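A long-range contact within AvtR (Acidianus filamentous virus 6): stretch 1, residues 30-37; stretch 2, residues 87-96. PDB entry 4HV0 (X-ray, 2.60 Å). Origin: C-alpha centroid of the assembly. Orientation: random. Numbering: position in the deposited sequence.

Stretch 1 30-37: KILKEYFG
Stretch 2 87-96: TLNRFLKEMI

Two helices of one AvtR chain, at least 55 residues apart in sequence wherever they touch, cross almost at right angles and meet through side chains alone. Residues 30-36 form the end of a helix that begins earlier in the chain; residues 88-96 form a helix that continues beyond the stretch. Their N-to-C directions make an angle of 83°, and the axes approach to 12.4 Å, a wide spacing filled by large apolar groups. The register is described by three CA-CA pairs: Ile31 CA to Leu92 CA 8.6 Å, Leu32 CA to Leu88 CA 9.7 Å, and Tyr35 CA to Phe91 CA 10.2 Å.

Within each stretch the backbone holds itself by i to i+4 bonds, among them Tyr35 N to Ile31 O (2.8 Å) and Leu92 N to Leu88 O (2.8 Å). The first helix runs out through Phe36 (phi/psi -102/-6) into Gly37, whose positive phi (68/36) suits glycine; Gly37 N still makes a weak bond to Lys33 O at 2.9 Å. The second helix is capped by Thr87 (phi/psi -83/163, chi1 p), whose OG1 accepts from Arg90 N at 3.0 Å and so satisfies an amide of the first turn. From the same Arg90, a salt bridge spans one turn, joining Arg90 NE to Glu94 OE2 at 3.0 Å, with a nearly straight hydrogen bond (169°); neither residue touches the other stretch.

Apolar packing centres on Ile31 (chi1 m, chi2 t), buried and with its CA-to-CB bond toward the second helix. Ile31 CD1 lies 3.8 Å from Leu92 CD2 (Leu92 m, t), while Ile31 CG2 lies 3.7 Å from Met95 SE and 4.2 Å from Phe91 CE2. Leu32 (m, t) and Leu88 (t, p) both start sideways, but their ends close the gap, CD2 of Leu32 resting 4.0 Å from CD1 of Leu88.

The aromatic contacts converge on Phe91 (chi1 t, chi2 90°), whose CA-to-CB bond points toward the first helix. Its edge is directed at the face of Tyr35 (chi1 m, chi2 71°) in an offset edge-to-face pair, ring centroids 5.6 Å apart and planes at 86°; such a geometry brings the slightly positive ring hydrogens near the electron-rich face. Phe91 CZ also comes within 3.7 Å of Tyr35 CB. Phe36 (chi1 m, chi2 -81°) meets the same tip obliquely, with planes at 37°, centroids again 5.6 Å apart, and CE2 of Phe36 4.2 Å from CZ of Phe91.

Met95, a selenomethionine (t, t, p), also brings its selenium to the Tyr35 ring. Met95 SE sits 4.4 Å from the centroid of the Tyr35 ring, 33° off the normal, where the polarizable atom can interact with the aromatic electrons. Met95 CG approaches Tyr35 CZ at 3.9 Å and Tyr35 OH at 3.5 Å. No hydrogen bond or salt bridge crosses the interface; its 351 Å² of buried surface, both sides summed, is made by apolar and aromatic side chains in van der Waals contact.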

ATOM      1  N   LYS A  30      -3.333   7.160  -2.291  1.00 64.44           N
ATOM      2  CA  LYS A  30      -4.415   7.373  -3.247  1.00 66.29           C
ATOM      3  C   LYS A  30      -5.337   6.152  -3.313  1.00 65.59           C
ATOM      4  O   LYS A  30      -6.564   6.300  -3.287  1.00 65.64           O
ATOM      5  CB  LYS A  30      -3.860   7.749  -4.624  1.00 76.04           C
ATOM      6  CG  LYS A  30      -4.917   8.154  -5.650  1.00 91.54           C
ATOM      7  CD  LYS A  30      -4.365   9.148  -6.671  1.00101.04           C
ATOM      8  CE  LYS A  30      -5.228   9.265  -7.930  1.00106.98           C
ATOM      9  NZ  LYS A  30      -4.808   8.387  -9.059  1.00111.42           N
ATOM     10  N   ILE A  31      -4.761   4.946  -3.356  1.00 57.89           N
ATOM     11  CA  ILE A  31      -5.560   3.712  -3.368  1.00 51.97           C
ATOM     12  C   ILE A  31      -6.396   3.620  -2.088  1.00 51.82           C
ATOM     13  O   ILE A  31      -7.608   3.388  -2.152  1.00 49.96           O
ATOM     14  CB  ILE A  31      -4.676   2.471  -3.473  1.00 52.30           C
ATOM     15  CG1 ILE A  31      -4.045   2.418  -4.836  1.00 54.66           C
ATOM     16  CG2 ILE A  31      -5.501   1.174  -3.255  1.00 43.29           C
ATOM     17  CD1 ILE A  31      -2.830   1.530  -4.859  1.00 64.23           C
ATOM     18  N   LEU A  32      -5.773   3.870  -0.936  1.00 49.76           N
ATOM     19  CA  LEU A  32      -6.533   3.871   0.330  1.00 52.67           C
ATOM     20  C   LEU A  32      -7.653   4.917   0.355  1.00 50.92           C
ATOM     21  O   LEU A  32      -8.723   4.643   0.875  1.00 52.64           O
ATOM     22  CB  LEU A  32      -5.641   4.044   1.541  1.00 48.88           C
ATOM     23  CG  LEU A  32      -4.565   2.937   1.690  1.00 47.81           C
ATOM     24  CD1 LEU A  32      -3.730   3.144   2.946  1.00 41.63           C
ATOM     25  CD2 LEU A  32      -5.099   1.506   1.615  1.00 43.70           C
ATOM     26  N   LYS A  33      -7.415   6.108  -0.173  1.00 56.12           N
ATOM     27  CA  LYS A  33      -8.472   7.150  -0.186  1.00 59.27           C
ATOM     28  C   LYS A  33      -9.626   6.727  -1.068  1.00 54.28           C
ATOM     29  O   LYS A  33     -10.768   6.798  -0.660  1.00 62.11           O
ATOM     30  CB  LYS A  33      -7.926   8.516  -0.619  1.00 62.37           C
ATOM     31  CG  LYS A  33      -7.097   9.185   0.473  1.00 64.09           C
ATOM     32  CD  LYS A  33      -6.030  10.040  -0.172  1.00 64.61           C
ATOM     33  CE  LYS A  33      -5.996  11.431   0.443  1.00 74.74           C
ATOM     34  NZ  LYS A  33      -5.130  12.364  -0.335  1.00 79.60           N
ATOM     35  N   GLU A  34      -9.316   6.197  -2.236  1.00 55.11           N
ATOM     36  CA  GLU A  34     -10.335   5.761  -3.186  1.00 59.05           C
ATOM     37  C   GLU A  34     -11.124   4.537  -2.741  1.00 55.87           C
ATOM     38  O   GLU A  34     -12.337   4.523  -2.832  1.00 57.10           O
ATOM     39  CB  GLU A  34      -9.710   5.538  -4.569  1.00 68.69           C
ATOM     40  CG  GLU A  34      -9.260   6.869  -5.184  1.00 90.25           C
ATOM     41  CD  GLU A  34      -8.733   6.757  -6.602  1.00100.98           C
ATOM     42  OE1 GLU A  34      -8.316   5.651  -7.008  1.00119.62           O
ATOM     43  OE2 GLU A  34      -8.690   7.793  -7.300  1.00107.95           O
ATOM     44  N   TYR A  35     -10.449   3.496  -2.270  1.00 58.36           N
ATOM     45  CA  TYR A  35     -11.148   2.250  -1.900  1.00 52.55           C
ATOM     46  C   TYR A  35     -11.742   2.263  -0.492  1.00 47.47           C
ATOM     47  O   TYR A  35     -12.656   1.521  -0.262  1.00 47.86           O
ATOM     48  CB  TYR A  35     -10.244   1.030  -2.070  1.00 59.26           C
ATOM     49  CG  TYR A  35      -9.997   0.637  -3.500  1.00 61.72           C
ATOM     50  CD1 TYR A  35      -9.201   1.410  -4.306  1.00 60.40           C
ATOM     51  CD2 TYR A  35     -10.549  -0.512  -4.034  1.00 70.93           C
ATOM     52  CE1 TYR A  35      -8.960   1.078  -5.610  1.00 64.90           C
ATOM     53  CE2 TYR A  35     -10.286  -0.868  -5.345  1.00 77.74           C
ATOM     54  CZ  TYR A  35      -9.490  -0.057  -6.124  1.00 72.01           C
ATOM     55  OH  TYR A  35      -9.231  -0.364  -7.436  1.00 83.63           O
ATOM     56  N   PHE A  36     -11.254   3.100   0.424  1.00 41.93           N
ATOM     57  CA  PHE A  36     -11.882   3.233   1.753  1.00 42.04           C
ATOM     58  C   PHE A  36     -12.736   4.488   1.871  1.00 43.82           C
ATOM     59  O   PHE A  36     -13.465   4.659   2.836  1.00 37.55           O
ATOM     60  CB  PHE A  36     -10.864   3.083   2.890  1.00 42.60           C
ATOM     61  CG  PHE A  36     -10.262   1.713   2.897  1.00 46.50           C
ATOM     62  CD1 PHE A  36     -10.927   0.630   3.473  1.00 48.56           C
ATOM     63  CD2 PHE A  36      -9.125   1.469   2.189  1.00 45.49           C
ATOM     64  CE1 PHE A  36     -10.413  -0.648   3.386  1.00 47.40           C
ATOM     65  CE2 PHE A  36      -8.605   0.195   2.094  1.00 52.24           C
ATOM     66  CZ  PHE A  36      -9.261  -0.874   2.689  1.00 47.43           C
ATOM     67  N   GLY A  37     -12.699   5.313   0.839  1.00 41.89           N
ATOM     68  CA  GLY A  37     -13.608   6.437   0.719  1.00 46.10           C
ATOM     69  C   GLY A  37     -13.395   7.549   1.733  1.00 46.27           C
ATOM     70  O   GLY A  37     -14.366   8.181   2.160  1.00 41.41           O
ATOM     71  N   THR A  87      -5.232  -8.873   4.373  1.00 45.33           N
ATOM     72  CA  THR A  87      -4.075  -8.099   4.632  1.00 42.30           C
ATOM     73  C   THR A  87      -4.124  -7.011   3.551  1.00 44.50           C
ATOM     74  O   THR A  87      -4.830  -7.103   2.537  1.00 41.01           O
ATOM     75  CB  THR A  87      -2.767  -8.895   4.448  1.00 42.18           C
ATOM     76  OG1 THR A  87      -2.793  -9.480   3.163  1.00 50.31           O
ATOM     77  CG2 THR A  87      -2.551  -9.967   5.456  1.00 38.95           C
ATOM     78  N   LEU A  88      -3.356  -5.963   3.775  1.00 46.36           N
ATOM     79  CA  LEU A  88      -3.261  -4.927   2.814  1.00 44.96           C
ATOM     80  C   LEU A  88      -2.578  -5.477   1.555  1.00 46.94           C
ATOM     81  O   LEU A  88      -2.970  -5.136   0.412  1.00 48.93           O
ATOM     82  CB  LEU A  88      -2.466  -3.783   3.387  1.00 44.87           C
ATOM     83  CG  LEU A  88      -2.324  -2.622   2.415  1.00 42.99           C
ATOM     84  CD1 LEU A  88      -3.612  -2.243   1.748  1.00 38.56           C
ATOM     85  CD2 LEU A  88      -1.804  -1.507   3.285  1.00 46.90           C
ATOM     86  N   ASN A  89      -1.556  -6.307   1.753  1.00 44.51           N
ATOM     87  CA  ASN A  89      -0.785  -6.834   0.616  1.00 42.75           C
ATOM     88  C   ASN A  89      -1.681  -7.633  -0.279  1.00 41.37           C
ATOM     89  O   ASN A  89      -1.634  -7.491  -1.472  1.00 42.94           O
ATOM     90  CB  ASN A  89       0.377  -7.747   1.047  1.00 44.56           C
ATOM     91  CG  ASN A  89       1.129  -8.374  -0.151  1.00 42.37           C
ATOM     92  OD1 ASN A  89       1.945  -7.726  -0.796  1.00 53.53           O
ATOM     93  ND2 ASN A  89       0.867  -9.618  -0.430  1.00 44.26           N
ATOM     94  N   ARG A  90      -2.489  -8.509   0.304  1.00 41.13           N
ATOM     95  CA  ARG A  90      -3.351  -9.320  -0.505  1.00 40.62           C
ATOM     96  C   ARG A  90      -4.423  -8.443  -1.213  1.00 46.06           C
ATOM     97  O   ARG A  90      -4.746  -8.701  -2.361  1.00 43.10           O
ATOM     98  CB  ARG A  90      -4.040 -10.389   0.316  1.00 41.47           C
ATOM     99  CG  ARG A  90      -4.801 -11.412  -0.540  1.00 36.44           C
ATOM    100  CD  ARG A  90      -5.497 -12.377   0.384  1.00 39.85           C
ATOM    101  NE  ARG A  90      -6.947 -12.237   0.247  1.00 47.54           N
ATOM    102  CZ  ARG A  90      -7.836 -12.292   1.228  1.00 47.70           C
ATOM    103  NH1 ARG A  90      -7.471 -12.494   2.468  1.00 53.39           N
ATOM    104  NH2 ARG A  90      -9.106 -12.148   0.954  1.00 56.96           N
ATOM    105  N   PHE A  91      -4.927  -7.415  -0.532  1.00 39.47           N
ATOM    106  CA  PHE A  91      -5.872  -6.502  -1.136  1.00 49.05           C
ATOM    107  C   PHE A  91      -5.257  -5.812  -2.361  1.00 48.05           C
ATOM    108  O   PHE A  91      -5.818  -5.856  -3.434  1.00 50.23           O
ATOM    109  CB  PHE A  91      -6.303  -5.500  -0.068  1.00 52.69           C
ATOM    110  CG  PHE A  91      -7.123  -4.366  -0.556  1.00 51.97           C
ATOM    111  CD1 PHE A  91      -8.491  -4.459  -0.598  1.00 61.07           C
ATOM    112  CD2 PHE A  91      -6.528  -3.158  -0.848  1.00 62.85           C
ATOM    113  CE1 PHE A  91      -9.250  -3.381  -1.011  1.00 70.67           C
ATOM    114  CE2 PHE A  91      -7.277  -2.067  -1.243  1.00 63.99           C
ATOM    115  CZ  PHE A  91      -8.636  -2.177  -1.331  1.00 63.20           C
ATOM    116  N   LEU A  92      -4.070  -5.245  -2.209  1.00 50.76           N
ATOM    117  CA  LEU A  92      -3.372  -4.640  -3.349  1.00 56.66           C
ATOM    118  C   LEU A  92      -3.049  -5.662  -4.445  1.00 57.51           C
ATOM    119  O   LEU A  92      -3.136  -5.354  -5.623  1.00 65.66           O
ATOM    120  CB  LEU A  92      -2.071  -3.984  -2.906  1.00 50.19           C
ATOM    121  CG  LEU A  92      -2.187  -2.829  -1.934  1.00 48.70           C
ATOM    122  CD1 LEU A  92      -0.836  -2.560  -1.315  1.00 45.19           C
ATOM    123  CD2 LEU A  92      -2.691  -1.599  -2.683  1.00 49.44           C
ATOM    124  N   LYS A  93      -2.724  -6.888  -4.059  1.00 56.87           N
ATOM    125  CA  LYS A  93      -2.433  -7.950  -5.032  1.00 64.95           C
ATOM    126  C   LYS A  93      -3.656  -8.312  -5.874  1.00 62.92           C
ATOM    127  O   LYS A  93      -3.548  -8.533  -7.066  1.00 72.88           O
ATOM    128  CB  LYS A  93      -1.910  -9.190  -4.294  1.00 68.26           C
ATOM    129  CG  LYS A  93      -1.127 -10.187  -5.117  1.00 68.02           C
ATOM    130  CD  LYS A  93      -0.352 -11.170  -4.221  1.00 86.15           C
ATOM    131  CE  LYS A  93      -1.231 -11.997  -3.252  1.00 86.93           C
ATOM    132  NZ  LYS A  93      -0.541 -12.952  -2.322  1.00 81.96           N
ATOM    133  N   GLU A  94      -4.824  -8.372  -5.246  1.00 64.35           N
ATOM    134  CA  GLU A  94      -6.059  -8.684  -5.956  1.00 63.65           C
ATOM    135  C   GLU A  94      -6.502  -7.565  -6.892  1.00 63.95           C
ATOM    136  O   GLU A  94      -7.179  -7.792  -7.888  1.00 70.95           O
ATOM    137  CB  GLU A  94      -7.184  -8.946  -4.957  1.00 62.74           C
ATOM    138  CG  GLU A  94      -6.993 -10.216  -4.141  1.00 63.58           C
ATOM    139  CD  GLU A  94      -8.161 -10.506  -3.231  1.00 73.95           C
ATOM    140  OE1 GLU A  94      -9.224  -9.820  -3.348  1.00 90.44           O
ATOM    141  OE2 GLU A  94      -8.036 -11.437  -2.416  1.00 78.02           O
HETATM  142  N   MSE A  95      -6.166  -6.346  -6.519  1.00 72.87           N
HETATM  143  CA  MSE A  95      -6.497  -5.175  -7.288  1.00 73.01           C
HETATM  144  C   MSE A  95      -5.626  -5.149  -8.517  1.00 78.68           C
HETATM  145  O   MSE A  95      -6.106  -4.849  -9.595  1.00 92.02           O
HETATM  146  CB  MSE A  95      -6.177  -4.044  -6.339  1.00 63.85           C
HETATM  147  CG  MSE A  95      -6.828  -2.793  -6.827  1.00 68.42           C
HETATM  148 SE   MSE A  95      -5.790  -1.411  -5.925  0.50 75.33          SE
HETATM  149  CE  MSE A  95      -4.227  -1.291  -7.107  1.00 76.04           C
ATOM    150  N   ILE A  96      -4.342  -5.478  -8.367  1.00 81.20           N
ATOM    151  CA  ILE A  96      -3.429  -5.617  -9.501  1.00 80.28           C
ATOM    152  C   ILE A  96      -4.026  -6.613 -10.490  1.00 85.76           C
ATOM    153  O   ILE A  96      -4.354  -6.252 -11.629  1.00 79.94           O
ATOM    154  CB  ILE A  96      -2.041  -6.154  -9.059  1.00 87.22           C
ATOM    155  CG1 ILE A  96      -1.344  -5.239  -8.039  1.00 87.12           C
ATOM    156  CG2 ILE A  96      -1.139  -6.400 -10.261  1.00 85.92           C
ATOM    157  CD1 ILE A  96      -1.635  -3.777  -8.174  1.00 74.06           C
TER